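Local structure of fasciclin-1 (Drosophila melanogaster, 1O70) at residues Asp69-Lys72 and Met73-Ile76; Gln93-Ala96 and Asn97-Gln101; Met177-Ser181 and His182-Gln186; Arg200-Gly203 and Trp204-Glu208. The protein serves as a neural cell adhesion molecule, of which this chain holds the third and fourth FAS1 domains. All blocks are in the same frame, centred on the assembly; numbering follows the deposited sequence.

How the contacts relate
Contacts 1 and 2 belong to the third FAS1 domain, contacts 3 and 4 to the fourth, and each is a local arrangement at or near a helix end. Contact 1 lies across the chain's centre from contacts 3 and 4, with centres about 35 and 36 Å away. Contacts 2 and 4 approach each other between the domains: their nearest atoms are about 5 Å apart, and the sulfate held in contact 4, probably from the crystallisation liquor, lies about 4 Å from the Ile99 side chain of contact 2. Contacts 3 and 4 touch directly, Met177 SD packing 3.7 Å from Trp204 CH2.

Contact 1: residues Asp69-Lys72 and Met73-Ile76; sequences DRNK and MRQI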
# COMPACT_ATOMS: atom_id res chain seq x y z
N ASP A 69 0.10 -19.60 -10.02
CA ASP A 69 1.24 -19.67 -9.13
C ASP A 69 0.76 -20.00 -7.72
O ASP A 69 0.38 -19.12 -6.95
CB ASP A 69 1.98 -18.33 -9.11
CG ASP A 69 3.33 -18.44 -8.44
OD1 ASP A 69 3.39 -18.94 -7.29
OD2 ASP A 69 4.33 -18.03 -9.06
N ARG A 70 0.78 -21.29 -7.38
CA ARG A 70 0.32 -21.75 -6.07
C ARG A 70 1.02 -21.07 -4.89
O ARG A 70 0.41 -20.86 -3.84
CB ARG A 70 0.49 -23.27 -5.95
CG ARG A 70 -0.31 -24.08 -6.97
CD ARG A 70 -0.20 -25.58 -6.71
NE ARG A 70 -0.66 -25.92 -5.37
CZ ARG A 70 -0.71 -27.16 -4.88
NH1 ARG A 70 -0.32 -28.19 -5.61
NH2 ARG A 70 -1.14 -27.36 -3.64
N ASN A 71 2.28 -20.72 -5.06
CA ASN A 71 3.02 -20.08 -3.99
C ASN A 71 2.55 -18.65 -3.74
O ASN A 71 2.52 -18.18 -2.59
CB ASN A 71 4.52 -20.09 -4.32
CG ASN A 71 5.36 -19.61 -3.16
OD1 ASN A 71 5.27 -18.46 -2.73
ND2 ASN A 71 6.19 -20.51 -2.63
N LYS A 72 2.18 -17.97 -4.81
CA LYS A 72 1.69 -16.60 -4.73
C LYS A 72 0.24 -16.57 -4.26
O LYS A 72 -0.13 -15.77 -3.40
CB LYS A 72 1.81 -15.91 -6.09
CG LYS A 72 3.24 -15.60 -6.48
CD LYS A 72 3.34 -14.86 -7.80
CE LYS A 72 4.79 -14.53 -8.13
NZ LYS A 72 4.92 -13.80 -9.43
N MET A 73 -0.58 -17.45 -4.82
CA MET A 73 -1.97 -17.53 -4.43
C MET A 73 -2.11 -17.65 -2.92
O MET A 73 -3.01 -17.07 -2.32
CB MET A 73 -2.63 -18.73 -5.10
CG MET A 73 -3.17 -18.42 -6.48
SD MET A 73 -4.38 -17.08 -6.40
CE MET A 73 -3.49 -15.82 -7.29
N ARG A 74 -1.21 -18.41 -2.31
CA ARG A 74 -1.21 -18.62 -0.88
C ARG A 74 -0.93 -17.28 -0.18
O ARG A 74 -1.53 -16.97 0.85
CB ARG A 74 -0.14 -19.65 -0.50
CG ARG A 74 -0.25 -20.21 0.91
CD ARG A 74 0.62 -21.46 1.09
NE ARG A 74 0.44 -22.38 -0.04
CZ ARG A 74 1.36 -22.63 -0.97
NH1 ARG A 74 2.54 -22.02 -0.91
NH2 ARG A 74 1.11 -23.46 -1.97
N GLN A 75 -0.01 -16.50 -0.73
CA GLN A 75 0.32 -15.21 -0.14
C GLN A 75 -0.86 -14.26 -0.28
O GLN A 75 -1.15 -13.48 0.62
CB GLN A 75 1.53 -14.60 -0.82
CG GLN A 75 2.81 -15.33 -0.56
CD GLN A 75 4.00 -14.58 -1.11
OE1 GLN A 75 4.35 -13.49 -0.62
NE2 GLN A 75 4.63 -15.14 -2.14
N ILE A 76 -1.53 -14.34 -1.43
CA ILE A 76 -2.68 -13.51 -1.68
C ILE A 76 -3.80 -13.92 -0.73
O ILE A 76 -4.40 -13.08 -0.06
CB ILE A 76 -3.13 -13.66 -3.13
CG1 ILE A 76 -2.07 -13.02 -4.03
CG2 ILE A 76 -4.51 -13.05 -3.33
CD1 ILE A 76 -2.39 -13.05 -5.51
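The carbonyl oxygen of Lys72 receives two backbone N-H groups from the next turn: Ile76 N lies 2.8 Å from Lys72 O in a sound helical bond, and Gln75 N adds a weak, bent one. One turn earlier Met73 N donates to Asp69 O almost straight, at 174°. Asp69 is the N-cap of helix 70-79, its OD1 accepting from Lys72 N at 2.9 Å from above the carboxylate plane. On the outer side Gln75 NE2 reaches Asn71 OD1 in a weak bond of 3.4 Å, the two amide planes almost perpendicular. Arg74 runs back toward the helix start: its CG is anti to the backbone N (chi1 -166°), and the bend at chi3 folds the guanidinium back, one face over Arg70 O and offset toward the rim. Arg74 NH2 also gives a weak bond to Asn34 O and stays 4.6 Å from the like-charged Arg70 NE. With an alanine here, Asn34 O would probably lose that donor and Arg70 O the flat group above it. Met73 faces inward against Ile63 and against Val66 and Leu67 of helix 64-67, while Ile76 packs on Val156, so helix 70-79 lies against its predecessor in the third FAS1 domain.

Contact 2: residues Gln93-Ala96 and Asn97-Gln101; sequences QKNA and NLIAQ
Asn95 OD1 takes the backbone N-H of Ala100 at the exit from helix 88-94, where a side-chain amide fastens the loop that leads on to strand 102-103 of the third FAS1 domain. Asn95 is the first residue to leave helical backbone angles, and its side-chain oxygen takes a backbone N-H five residues on. The bond is short and straight: Asn95 OD1 to Ala100 N is 2.7 Å, with 175° at the hydrogen, and the donor comes in almost directly opposite the amide carbon. A CA-H...O contact of 3.1 Å from Asn95 CA to Leu98 O lies two residues before it in the loop. Beside it the packing is apolar, Lys94 CB meeting Ala100 CB at 3.8 Å. The lysine chain bends at chi3 (68°), which brings CE back to the same methyl. The Asn95 side chain also rests on Phe113 of strand 110-116.

The looser side is the bend itself. Asn97 and Leu98 are exposed there, and Leu98 turns its side chain away from the helix end; the Ile99 side chain touches Tyr112 of strand 110-116. A leucine in place of Asn95 would probably leave Ala100 N without its acceptor and allow the loop to shift off the helix end. The asparagine oxygen has a second donor as well: one water gives a hydrogen to Asn95 OD1 at 2.7 Å and the other to Ala100 O at 2.6 Å.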
# COMPACT_ATOMS: atom_id res chain seq x y z
N GLN A 93 -14.10 1.79 15.92
CA GLN A 93 -13.43 2.11 17.17
C GLN A 93 -11.92 2.15 17.07
O GLN A 93 -11.29 3.09 17.55
CB GLN A 93 -13.82 1.10 18.25
CG GLN A 93 -15.30 1.08 18.54
CD GLN A 93 -15.67 0.06 19.60
OE1 GLN A 93 -15.13 0.08 20.71
NE2 GLN A 93 -16.59 -0.84 19.27
N LYS A 94 -11.33 1.13 16.46
CA LYS A 94 -9.89 1.07 16.32
C LYS A 94 -9.32 2.22 15.50
O LYS A 94 -8.17 2.61 15.70
CB LYS A 94 -9.47 -0.26 15.70
CG LYS A 94 -9.80 -1.47 16.55
CD LYS A 94 -9.06 -2.71 16.07
CE LYS A 94 -7.57 -2.58 16.32
NZ LYS A 94 -6.79 -3.73 15.79
N ASN A 95 -10.11 2.78 14.59
CA ASN A 95 -9.63 3.89 13.78
C ASN A 95 -10.03 5.24 14.34
O ASN A 95 -9.85 6.27 13.68
CB ASN A 95 -10.14 3.77 12.34
CG ASN A 95 -9.37 2.73 11.53
OD1 ASN A 95 -8.25 2.38 11.87
ND2 ASN A 95 -9.97 2.26 10.45
N ALA A 96 -10.55 5.26 15.56
CA ALA A 96 -10.98 6.51 16.18
C ALA A 96 -9.86 7.54 16.28
O ALA A 96 -9.94 8.62 15.68
CB ALA A 96 -11.57 6.24 17.55
N ASN A 97 -8.82 7.22 17.04
CA ASN A 97 -7.69 8.12 17.22
C ASN A 97 -6.78 8.11 16.01
O ASN A 97 -6.64 9.12 15.31
CB ASN A 97 -6.91 7.72 18.47
CG ASN A 97 -7.83 7.50 19.67
OD1 ASN A 97 -8.75 8.29 19.92
ND2 ASN A 97 -7.57 6.42 20.43
N LEU A 98 -6.16 6.96 15.76
CA LEU A 98 -5.27 6.79 14.63
C LEU A 98 -5.77 5.65 13.74
O LEU A 98 -6.78 5.02 14.04
CB LEU A 98 -3.85 6.46 15.11
CG LEU A 98 -2.98 7.65 15.52
CD1 LEU A 98 -1.63 7.16 16.01
CD2 LEU A 98 -2.80 8.58 14.31
N ILE A 99 -5.06 5.42 12.64
CA ILE A 99 -5.40 4.35 11.72
C ILE A 99 -4.78 3.07 12.24
O ILE A 99 -3.57 3.00 12.45
CB ILE A 99 -4.85 4.64 10.30
CG1 ILE A 99 -5.50 5.90 9.74
CG2 ILE A 99 -5.08 3.44 9.39
CD1 ILE A 99 -4.88 6.41 8.45
N ALA A 100 -5.61 2.05 12.48
CA ALA A 100 -5.11 0.78 12.97
C ALA A 100 -4.66 -0.09 11.81
O ALA A 100 -5.45 -0.43 10.93
CB ALA A 100 -6.17 0.07 13.78
N GLN A 101 -3.39 -0.45 11.81
CA GLN A 101 -2.88 -1.31 10.77
C GLN A 101 -3.08 -2.71 11.32
O GLN A 101 -2.51 -3.07 12.36
CB GLN A 101 -1.42 -1.02 10.51
CG GLN A 101 -1.20 0.41 10.10
CD GLN A 101 0.23 0.67 9.74
OE1 GLN A 101 1.14 0.20 10.44
NE2 GLN A 101 0.45 1.41 8.66
O HOH W 1 -7.75 0.38 10.07

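Contact 3: residues Met177-Ser181 and His182-Gln186; sequences MGKFS and HFNDQ
His182 N donates to Lys179 O at 3.0 Å and closes a type I beta turn running from Lys179 to His182. The donor stands well above the plane of that carbonyl rather than on a lone pair. His182 itself has a left-handed backbone conformation (phi 65°) where the chain leaves the turn, and its imidazole lies with one face over Lys179 O, displaced toward the ring's rim.

Phe183 follows. Its N-H gives a weak, bent bond to Ser181 OG at 3.3 Å, the serine hydroxyl being set between its own backbone N and carbonyl carbon. With CG anti to the backbone N (chi1 173°), the phenyl ring is carried away from the turn toward Glu232 of helix 224-232 and Leu235 of strand 235-238. In the fourth FAS1 domain this turn lies just beyond helix 172-177, in the loop that leads to strand 193-199.

Asn184 ties back to the helix end twice. Its backbone N donates to Gly178 O at 3.1 Å, and its ND2 reaches Tyr175 O in the last turn of the helix. The carboxamide lies against Gly178, where the lack of a side chain makes room for it: Asn184 OD1 is 3.2 Å from Gly178 CA. Lys179 CG passes 3.5 Å from Asn184 ND2.

Gln186 curls back on the segment. Its NE2 bonds to Phe183 O at 3.2 Å, in the carbonyl plane and on a lone pair, while the same nitrogen rests over one face of the Phe183 ring, displaced toward the rim.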
# COMPACT_ATOMS: atom_id res chain seq x y z
N MET A 177 1.09 17.71 -5.92
CA MET A 177 2.35 18.36 -6.20
C MET A 177 2.94 17.93 -7.54
O MET A 177 3.61 18.71 -8.22
CB MET A 177 3.35 18.06 -5.08
CG MET A 177 4.58 18.94 -5.10
SD MET A 177 5.57 18.63 -3.61
CE MET A 177 7.14 18.38 -4.28
N GLY A 178 2.69 16.68 -7.93
CA GLY A 178 3.20 16.16 -9.18
C GLY A 178 2.44 16.64 -10.39
O GLY A 178 2.75 16.28 -11.52
N LYS A 179 1.42 17.46 -10.17
CA LYS A 179 0.64 17.97 -11.28
C LYS A 179 1.20 19.26 -11.87
O LYS A 179 1.20 19.43 -13.09
CB LYS A 179 -0.79 18.21 -10.86
CG LYS A 179 -1.65 16.97 -10.77
CD LYS A 179 -3.04 17.40 -10.39
CE LYS A 179 -4.04 16.30 -10.52
NZ LYS A 179 -5.39 16.83 -10.20
N PHE A 180 1.68 20.15 -11.02
CA PHE A 180 2.19 21.43 -11.48
C PHE A 180 3.21 21.33 -12.61
O PHE A 180 3.26 22.19 -13.47
CB PHE A 180 2.82 22.22 -10.33
CG PHE A 180 1.88 22.48 -9.19
CD1 PHE A 180 1.76 21.57 -8.15
CD2 PHE A 180 1.10 23.64 -9.17
CE1 PHE A 180 0.88 21.80 -7.10
CE2 PHE A 180 0.22 23.88 -8.12
CZ PHE A 180 0.10 22.96 -7.08
N SER A 181 4.02 20.27 -12.61
CA SER A 181 5.06 20.08 -13.61
C SER A 181 4.77 18.92 -14.56
O SER A 181 5.61 18.58 -15.39
CB SER A 181 6.38 19.78 -12.92
OG SER A 181 6.34 18.48 -12.36
N HIS A 182 3.61 18.30 -14.41
CA HIS A 182 3.22 17.17 -15.25
C HIS A 182 4.15 15.99 -14.99
O HIS A 182 4.37 15.13 -15.85
CB HIS A 182 3.24 17.57 -16.72
CG HIS A 182 2.21 18.60 -17.06
ND1 HIS A 182 0.95 18.27 -17.52
CD2 HIS A 182 2.23 19.95 -16.97
CE1 HIS A 182 0.24 19.37 -17.69
NE2 HIS A 182 0.99 20.40 -17.36
N PHE A 183 4.69 15.96 -13.78
CA PHE A 183 5.57 14.90 -13.34
C PHE A 183 4.78 13.58 -13.30
O PHE A 183 5.33 12.53 -13.59
CB PHE A 183 6.07 15.21 -11.93
CG PHE A 183 6.85 14.10 -11.30
CD1 PHE A 183 8.21 13.97 -11.52
CD2 PHE A 183 6.22 13.15 -10.50
CE1 PHE A 183 8.93 12.93 -10.95
CE2 PHE A 183 6.93 12.10 -9.93
CZ PHE A 183 8.29 12.00 -10.16
N ASN A 184 3.50 13.65 -12.96
CA ASN A 184 2.66 12.45 -12.86
C ASN A 184 2.42 11.71 -14.17
O ASN A 184 2.34 10.48 -14.19
CB ASN A 184 1.29 12.78 -12.28
CG ASN A 184 1.36 13.42 -10.92
OD1 ASN A 184 2.34 13.28 -10.20
ND2 ASN A 184 0.30 14.12 -10.54
N ASP A 185 2.29 12.46 -15.26
CA ASP A 185 2.02 11.88 -16.57
C ASP A 185 2.77 10.57 -16.82
O ASP A 185 2.16 9.55 -17.15
CB ASP A 185 2.37 12.90 -17.66
CG ASP A 185 1.46 14.11 -17.63
OD1 ASP A 185 0.78 14.32 -16.60
OD2 ASP A 185 1.42 14.86 -18.62
N GLN A 186 4.07 10.61 -16.64
CA GLN A 186 4.92 9.45 -16.86
C GLN A 186 4.55 8.21 -16.04
O GLN A 186 4.80 7.09 -16.48
CB GLN A 186 6.38 9.82 -16.57
CG GLN A 186 6.61 10.17 -15.11
CD GLN A 186 8.06 10.48 -14.83
OE1 GLN A 186 8.95 9.76 -15.28
NE2 GLN A 186 8.30 11.54 -14.07

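Contact 4: residues Arg200-Gly203 and Trp204-Glu208; sequences RDKG and WQKTE. With SO4 (sulfate ion), chain C.
Lys202 leaves the backbone with CG anti to its N (chi1 -167°), and its bends at chi3 and chi4 lay CE over one face of the Arg200 guanidinium. Arg200 chi1 of 60° places its CG between the backbone N and carbonyl carbon, and the chain then turns its NE toward a sulfate, probably from the crystallisation liquor. Arg200 is the N-cap of helix 201-210, in the fourth FAS1 domain, and the site is an anion-binding helix N terminus. Sulfate O2 is gripped twice: Lys202 N donates to it at 2.9 Å and 175°, and Arg200 NE does so at 2.9 Å. Arg200 NH2 also donates to sulfate O4, near the guanidinium plane, though that bond is modelled too short for its length to be trusted at this resolution. The positive end of the helix and the nearby Lys202 ammonium would probably add to the pull on the anion. Arg200 also makes a cation-pi contact with Tyr289. Lys206 runs extended and crosses Lys202, with Lys206 CE 4.1 Å from Lys202 CD.

The same helix is joined to helix 172-177. Asp201 accepts from Ser172 OG and from Asp173 N, and Trp204 NE1 bonds to Thr174 OG1, while the indole packs on Asp173 and on Leu218 of helix 212-218. Trp204 N closes the first turn on Arg200 O at 3.2 Å. One turn on, the Gly203 carbonyl has two donors on opposite faces of its plane, Thr207 N lying 3.1 Å and Thr207 OG1 3.2 Å from Gly203 O.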
# COMPACT_ATOMS: atom_id res chain seq x y z
N ARG A 200 3.48 10.71 2.71
CA ARG A 200 2.05 10.76 2.99
C ARG A 200 1.67 12.20 3.30
O ARG A 200 2.54 13.04 3.52
CB ARG A 200 1.72 9.89 4.20
CG ARG A 200 2.44 10.33 5.45
CD ARG A 200 2.30 9.34 6.57
NE ARG A 200 0.91 9.18 6.98
CZ ARG A 200 0.53 8.60 8.11
NH1 ARG A 200 1.44 8.11 8.95
NH2 ARG A 200 -0.76 8.50 8.41
N ASP A 201 0.37 12.50 3.31
CA ASP A 201 -0.08 13.86 3.60
C ASP A 201 0.52 14.39 4.91
O ASP A 201 1.07 15.50 4.94
CB ASP A 201 -1.61 13.91 3.65
CG ASP A 201 -2.24 14.07 2.26
OD1 ASP A 201 -1.54 13.90 1.23
OD2 ASP A 201 -3.46 14.37 2.20
N LYS A 202 0.43 13.60 5.99
CA LYS A 202 0.97 14.00 7.30
C LYS A 202 2.43 14.44 7.14
O LYS A 202 2.89 15.36 7.82
CB LYS A 202 0.89 12.83 8.29
CG LYS A 202 1.14 13.24 9.74
CD LYS A 202 1.29 12.02 10.66
CE LYS A 202 0.14 11.01 10.54
NZ LYS A 202 -1.19 11.52 11.01
N GLY A 203 3.15 13.77 6.24
CA GLY A 203 4.53 14.12 5.99
C GLY A 203 4.66 15.53 5.42
O GLY A 203 5.47 16.31 5.91
N TRP A 204 3.88 15.87 4.39
CA TRP A 204 3.96 17.22 3.83
C TRP A 204 3.46 18.24 4.86
O TRP A 204 3.96 19.37 4.89
CB TRP A 204 3.15 17.35 2.53
CG TRP A 204 3.82 16.67 1.36
CD1 TRP A 204 3.35 15.59 0.66
CD2 TRP A 204 5.10 16.99 0.77
NE1 TRP A 204 4.24 15.22 -0.31
CE2 TRP A 204 5.32 16.06 -0.27
CE3 TRP A 204 6.07 17.98 1.02
CZ2 TRP A 204 6.47 16.07 -1.06
CZ3 TRP A 204 7.24 17.99 0.22
CH2 TRP A 204 7.42 17.03 -0.80
N GLN A 205 2.49 17.86 5.69
CA GLN A 205 1.97 18.79 6.70
C GLN A 205 3.08 19.12 7.68
O GLN A 205 3.22 20.25 8.12
CB GLN A 205 0.77 18.18 7.44
CG GLN A 205 -0.44 17.94 6.54
CD GLN A 205 -1.47 17.00 7.15
OE1 GLN A 205 -2.28 16.40 6.43
NE2 GLN A 205 -1.44 16.85 8.47
N LYS A 206 3.89 18.12 8.00
CA LYS A 206 5.00 18.34 8.91
C LYS A 206 6.00 19.28 8.25
O LYS A 206 6.57 20.16 8.91
CB LYS A 206 5.68 17.02 9.24
CG LYS A 206 4.87 16.16 10.17
CD LYS A 206 5.56 14.84 10.40
CE LYS A 206 4.79 13.96 11.37
NZ LYS A 206 5.45 12.63 11.55
N THR A 207 6.20 19.12 6.94
CA THR A 207 7.12 19.95 6.19
C THR A 207 6.61 21.39 6.18
O THR A 207 7.39 22.35 6.13
CB THR A 207 7.26 19.44 4.75
OG1 THR A 207 7.82 18.13 4.78
CG2 THR A 207 8.14 20.36 3.93
N GLU A 208 5.29 21.55 6.22
CA GLU A 208 4.69 22.88 6.24
C GLU A 208 5.08 23.60 7.53
O GLU A 208 5.30 24.81 7.53
CB GLU A 208 3.16 22.79 6.13
CG GLU A 208 2.48 24.10 5.69
CD GLU A 208 2.32 25.10 6.82
OE1 GLU A 208 2.10 26.31 6.53
OE2 GLU A 208 2.39 24.69 8.01
S SO4 C . -2.38 10.99 6.36
O1 SO4 C . -3.25 10.57 5.27
O2 SO4 C . -0.99 11.05 5.86
O3 SO4 C . -2.76 12.32 6.85
O4 SO4 C . -2.47 10.01 7.45